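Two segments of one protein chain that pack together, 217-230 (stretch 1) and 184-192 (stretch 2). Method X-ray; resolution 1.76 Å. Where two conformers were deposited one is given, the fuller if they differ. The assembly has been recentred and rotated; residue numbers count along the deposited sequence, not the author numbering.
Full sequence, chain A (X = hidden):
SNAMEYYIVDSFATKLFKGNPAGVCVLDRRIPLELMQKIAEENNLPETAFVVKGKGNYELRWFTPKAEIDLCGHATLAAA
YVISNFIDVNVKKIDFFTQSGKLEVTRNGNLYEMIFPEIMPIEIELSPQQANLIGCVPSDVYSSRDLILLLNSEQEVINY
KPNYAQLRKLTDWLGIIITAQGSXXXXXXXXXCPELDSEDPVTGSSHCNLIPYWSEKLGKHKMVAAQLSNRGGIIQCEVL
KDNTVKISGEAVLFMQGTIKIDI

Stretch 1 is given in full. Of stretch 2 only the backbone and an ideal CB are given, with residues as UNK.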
# COMPACT_ATOMS: atom_id res chain seq x y z
N LYS A 217 26.12 -28.24 1.61
CA LYS A 217 25.41 -29.12 2.55
C LYS A 217 24.68 -30.27 1.86
O LYS A 217 24.68 -31.38 2.39
CB LYS A 217 24.39 -28.31 3.39
CG LYS A 217 25.02 -27.41 4.46
CD LYS A 217 25.54 -28.22 5.68
CE LYS A 217 26.51 -27.42 6.53
NZ LYS A 217 27.01 -28.21 7.68
N LEU A 218 24.07 -30.01 0.70
CA LEU A 218 23.24 -30.99 -0.01
C LEU A 218 23.98 -31.70 -1.16
O LEU A 218 23.48 -32.70 -1.67
CB LEU A 218 21.95 -30.31 -0.55
CG LEU A 218 21.05 -29.60 0.50
CD1 LEU A 218 19.88 -28.90 -0.16
CD2 LEU A 218 20.51 -30.59 1.56
N GLY A 219 25.14 -31.18 -1.55
CA GLY A 219 25.95 -31.71 -2.65
C GLY A 219 25.26 -31.58 -4.00
O GLY A 219 25.31 -32.50 -4.81
N LYS A 220 24.59 -30.43 -4.23
CA LYS A 220 23.84 -30.17 -5.47
C LYS A 220 24.21 -28.83 -6.10
O LYS A 220 24.35 -27.83 -5.39
CB LYS A 220 22.33 -30.18 -5.18
CG LYS A 220 21.76 -31.53 -4.79
CD LYS A 220 20.27 -31.43 -4.43
CE LYS A 220 19.37 -31.56 -5.63
NZ LYS A 220 17.97 -31.83 -5.24
N HIS A 221 24.30 -28.79 -7.44
CA HIS A 221 24.61 -27.54 -8.16
C HIS A 221 23.33 -26.85 -8.62
O HIS A 221 23.34 -25.65 -8.82
CB HIS A 221 25.56 -27.77 -9.34
CG HIS A 221 26.99 -27.92 -8.93
ND1 HIS A 221 27.85 -28.73 -9.64
CD2 HIS A 221 27.67 -27.35 -7.91
CE1 HIS A 221 29.03 -28.63 -9.03
NE2 HIS A 221 28.96 -27.81 -7.98
N LYS A 222 22.24 -27.63 -8.80
CA LYS A 222 20.92 -27.13 -9.20
C LYS A 222 19.95 -27.46 -8.10
O LYS A 222 19.86 -28.62 -7.69
CB LYS A 222 20.45 -27.74 -10.52
CG LYS A 222 21.16 -27.19 -11.75
CD LYS A 222 20.56 -27.73 -13.05
CE LYS A 222 19.29 -27.04 -13.47
NZ LYS A 222 18.75 -27.60 -14.74
N MET A 223 19.24 -26.45 -7.61
CA MET A 223 18.30 -26.60 -6.50
C MET A 223 17.07 -25.75 -6.69
O MET A 223 17.08 -24.80 -7.49
CB MET A 223 18.97 -26.18 -5.16
CG MET A 223 20.13 -27.06 -4.73
SD MET A 223 21.00 -26.39 -3.29
CE MET A 223 21.95 -25.04 -4.09
N VAL A 224 16.01 -26.06 -5.94
CA VAL A 224 14.81 -25.24 -5.90
C VAL A 224 14.65 -24.79 -4.45
O VAL A 224 14.88 -25.58 -3.52
CB VAL A 224 13.53 -25.91 -6.49
CG1 VAL A 224 13.01 -27.05 -5.61
CG2 VAL A 224 12.44 -24.86 -6.75
N ALA A 225 14.34 -23.51 -4.26
CA ALA A 225 14.16 -22.90 -2.95
C ALA A 225 12.79 -22.28 -2.86
O ALA A 225 12.22 -21.84 -3.86
CB ALA A 225 15.22 -21.83 -2.71
N ALA A 226 12.25 -22.23 -1.65
CA ALA A 226 10.99 -21.55 -1.41
C ALA A 226 11.23 -20.48 -0.38
O ALA A 226 12.07 -20.64 0.51
CB ALA A 226 9.91 -22.54 -0.91
N GLN A 227 10.55 -19.36 -0.53
CA GLN A 227 10.57 -18.29 0.46
C GLN A 227 9.20 -18.37 1.10
O GLN A 227 8.20 -18.18 0.40
CB GLN A 227 10.90 -16.91 -0.13
CG GLN A 227 11.14 -15.90 1.00
CD GLN A 227 12.09 -14.80 0.65
OE1 GLN A 227 13.06 -15.00 -0.11
NE2 GLN A 227 11.85 -13.62 1.20
N LEU A 228 9.14 -18.77 2.38
CA LEU A 228 7.90 -19.08 3.06
C LEU A 228 7.25 -17.87 3.74
O LEU A 228 6.84 -17.91 4.90
CB LEU A 228 8.14 -20.25 4.06
CG LEU A 228 8.61 -21.57 3.42
CD1 LEU A 228 8.80 -22.63 4.50
CD2 LEU A 228 7.63 -22.08 2.31
N SER A 229 7.09 -16.79 2.96
CA SER A 229 6.35 -15.60 3.37
C SER A 229 4.86 -15.92 3.20
O SER A 229 4.54 -16.95 2.59
CB SER A 229 6.75 -14.41 2.49
OG SER A 229 6.54 -14.75 1.13
N ASN A 230 3.97 -15.03 3.67
CA ASN A 230 2.52 -15.16 3.53
C ASN A 230 2.16 -15.39 2.05
O ASN A 230 1.46 -16.35 1.72
CB ASN A 230 1.84 -13.87 4.06
CG ASN A 230 0.33 -13.88 4.04
OD1 ASN A 230 -0.33 -14.93 4.17
ND2 ASN A 230 -0.26 -12.70 3.88
N UNK A 184 9.21 -29.91 0.38
CA UNK A 184 8.86 -30.02 -1.04
C UNK A 184 9.96 -29.39 -1.92
O UNK A 184 9.95 -29.56 -3.13
CB UNK A 184 7.51 -29.35 -1.31
N UNK A 185 10.91 -28.69 -1.30
CA UNK A 185 12.01 -28.01 -2.00
C UNK A 185 13.34 -28.38 -1.35
O UNK A 185 13.34 -29.01 -0.29
CB UNK A 185 11.81 -26.49 -1.99
N UNK A 186 14.47 -28.00 -1.97
CA UNK A 186 15.78 -28.30 -1.40
C UNK A 186 15.99 -27.55 -0.10
O UNK A 186 16.48 -28.14 0.88
CB UNK A 186 16.89 -27.95 -2.39
N UNK A 187 15.63 -26.25 -0.07
CA UNK A 187 15.75 -25.43 1.12
C UNK A 187 14.71 -24.36 1.12
O UNK A 187 14.08 -24.09 0.09
CB UNK A 187 17.15 -24.81 1.23
N UNK A 188 14.50 -23.76 2.31
CA UNK A 188 13.51 -22.72 2.50
C UNK A 188 14.12 -21.60 3.27
O UNK A 188 15.10 -21.80 3.99
CB UNK A 188 12.26 -23.25 3.21
N UNK A 189 13.50 -20.42 3.19
CA UNK A 189 13.94 -19.26 3.98
C UNK A 189 12.81 -18.25 4.12
O UNK A 189 11.79 -18.36 3.45
CB UNK A 189 15.16 -18.60 3.34
N UNK A 190 12.97 -17.36 5.07
CA UNK A 190 12.14 -16.19 5.30
C UNK A 190 13.11 -15.05 5.57
O UNK A 190 14.16 -15.26 6.18
CB UNK A 190 11.15 -16.39 6.45
N UNK A 191 12.80 -13.86 5.05
CA UNK A 191 13.68 -12.70 5.15
C UNK A 191 12.93 -11.56 5.84
O UNK A 191 11.87 -11.15 5.37
CB UNK A 191 14.18 -12.27 3.77
N UNK A 192 13.50 -11.04 6.92
CA UNK A 192 12.89 -9.97 7.71
C UNK A 192 13.67 -8.66 7.59
O UNK A 192 14.90 -8.64 7.71
CB UNK A 192 12.80 -10.39 9.18

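Residues 222-227 and 187-192 pair as parallel strands: Ala226 N donates to O of position 187 (3.1 Å), N of position 189 donates to Ala226 O (3.0 Å), and Leu228 N donates to O of position 189 (2.9 Å).

Position 184 has nothing of stretch 1 within 5.5 Å of its ideal CB and accepts almost anything. It is Asn184, which makes no contact.

At position 185 the CB points toward stretch 1, 3.5 Å from Val224 O, with Val224 and Ala226 side chains nearby. A small or beta-branched residue suits. Thr185 sets its CG2 4.0 Å from Ala226 CB.

At position 186 the CB points toward stretch 1, its own N donates to Val224 O (2.9 Å), and within reach lie the free Val224 N and the ammonium of Lys220. A donor and a positive charge together call for a short acceptor, Asp above all, with Asn or Glu as weaker candidates. Asp186 answers both: OD2 takes the hydrogen bond from Val224 N (2.8 Å, nearly straight), while OD1 forms a salt bridge with Lys220 NZ (2.6 Å). A water bridges OD2 and Lys220 NZ, and Leu218 CD1 packs 3.8 Å from Asp186 CB.

Position 187 shares a sheet face with Ala225, whose small methyl leaves room above it; Met223 SD lies further along. A large apolar or aromatic side chain could fill that space. Phe187, chi1 p, lays one ring face over Ala225 CB, 3.7 Å from the ring centroid, and meets Met223 SD at the edge, 3.9 Å from CE1.

On the other face, position 188 pairs with Ala226, and its CB is 3.7 Å from Leu228 CD1. Val, Ile or Thr would suit such an extended, apolar site. Val188 puts CG1 4.0 Å from Ala226 CB.

Position 189 returns to the face of Ala225 and Gln227, with polar atoms at Ala226 O and Gln227 OE1. Small residues fit, and a hydroxyl can use water. Ser189 OG binds two waters, one reaching Ala226 O, the other Gln227 OE1.

Position 190 points sideways past Leu228, so a long side chain with an aliphatic stem is reasonable. Arg190 packs CG 4.0 Å from Leu228 CB; its guanidinium bonds elsewhere in the structure.

At position 191 the CB lies 3.7 Å from Gln227 NE2; many residues would do. Tyr191 leads its ring away, while water joins its N to Gln227 NE2.

Position 192 is out of reach, so stretch 1 sets no rule for Phe192.

Stretch 2 184-192: NTDFVSRYF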
# COMPACT_ATOMS: atom_id res chain seq x y z
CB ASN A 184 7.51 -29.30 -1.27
CG ASN A 184 6.91 -29.51 -2.63
OD1 ASN A 184 6.43 -30.60 -2.97
ND2 ASN A 184 6.92 -28.47 -3.45
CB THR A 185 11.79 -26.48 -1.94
OG1 THR A 185 11.78 -26.04 -0.58
CG2 THR A 185 10.51 -26.03 -2.66
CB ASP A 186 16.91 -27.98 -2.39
CG ASP A 186 16.87 -28.91 -3.56
OD1 ASP A 186 17.27 -30.08 -3.39
OD2 ASP A 186 16.37 -28.50 -4.62
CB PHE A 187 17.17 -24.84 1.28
CG PHE A 187 17.64 -23.88 0.21
CD1 PHE A 187 18.35 -24.34 -0.89
CD2 PHE A 187 17.44 -22.51 0.35
CE1 PHE A 187 18.87 -23.45 -1.83
CE2 PHE A 187 17.95 -21.61 -0.58
CZ PHE A 187 18.65 -22.09 -1.68
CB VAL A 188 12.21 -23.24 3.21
CG1 VAL A 188 11.48 -24.29 2.37
CG2 VAL A 188 12.50 -23.77 4.62
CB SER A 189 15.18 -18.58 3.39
OG SER A 189 14.86 -17.88 2.19
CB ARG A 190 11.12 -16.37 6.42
CG ARG A 190 9.98 -17.33 6.03
CD ARG A 190 9.14 -17.68 7.22
NE ARG A 190 8.34 -16.55 7.66
CZ ARG A 190 7.74 -16.46 8.84
NH1 ARG A 190 7.86 -17.45 9.74
NH2 ARG A 190 7.03 -15.39 9.15
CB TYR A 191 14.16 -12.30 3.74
CG TYR A 191 15.21 -11.21 3.71
CD1 TYR A 191 14.85 -9.86 3.81
CD2 TYR A 191 16.54 -11.50 3.45
CE1 TYR A 191 15.81 -8.85 3.75
CE2 TYR A 191 17.51 -10.49 3.39
CZ TYR A 191 17.14 -9.17 3.54
OH TYR A 191 18.09 -8.17 3.48
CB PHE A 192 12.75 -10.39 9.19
CG PHE A 192 11.97 -11.69 9.32
CD1 PHE A 192 10.59 -11.71 9.19
CD2 PHE A 192 12.63 -12.90 9.54
CE1 PHE A 192 9.88 -12.91 9.25
CE2 PHE A 192 11.92 -14.10 9.60
CZ PHE A 192 10.54 -14.09 9.46
O HOH W 1 16.10 -29.86 -6.98
O HOH W 2 14.89 -19.64 0.22
O HOH W 3 15.39 -15.19 1.43
O HOH W 4 10.23 -14.00 3.85
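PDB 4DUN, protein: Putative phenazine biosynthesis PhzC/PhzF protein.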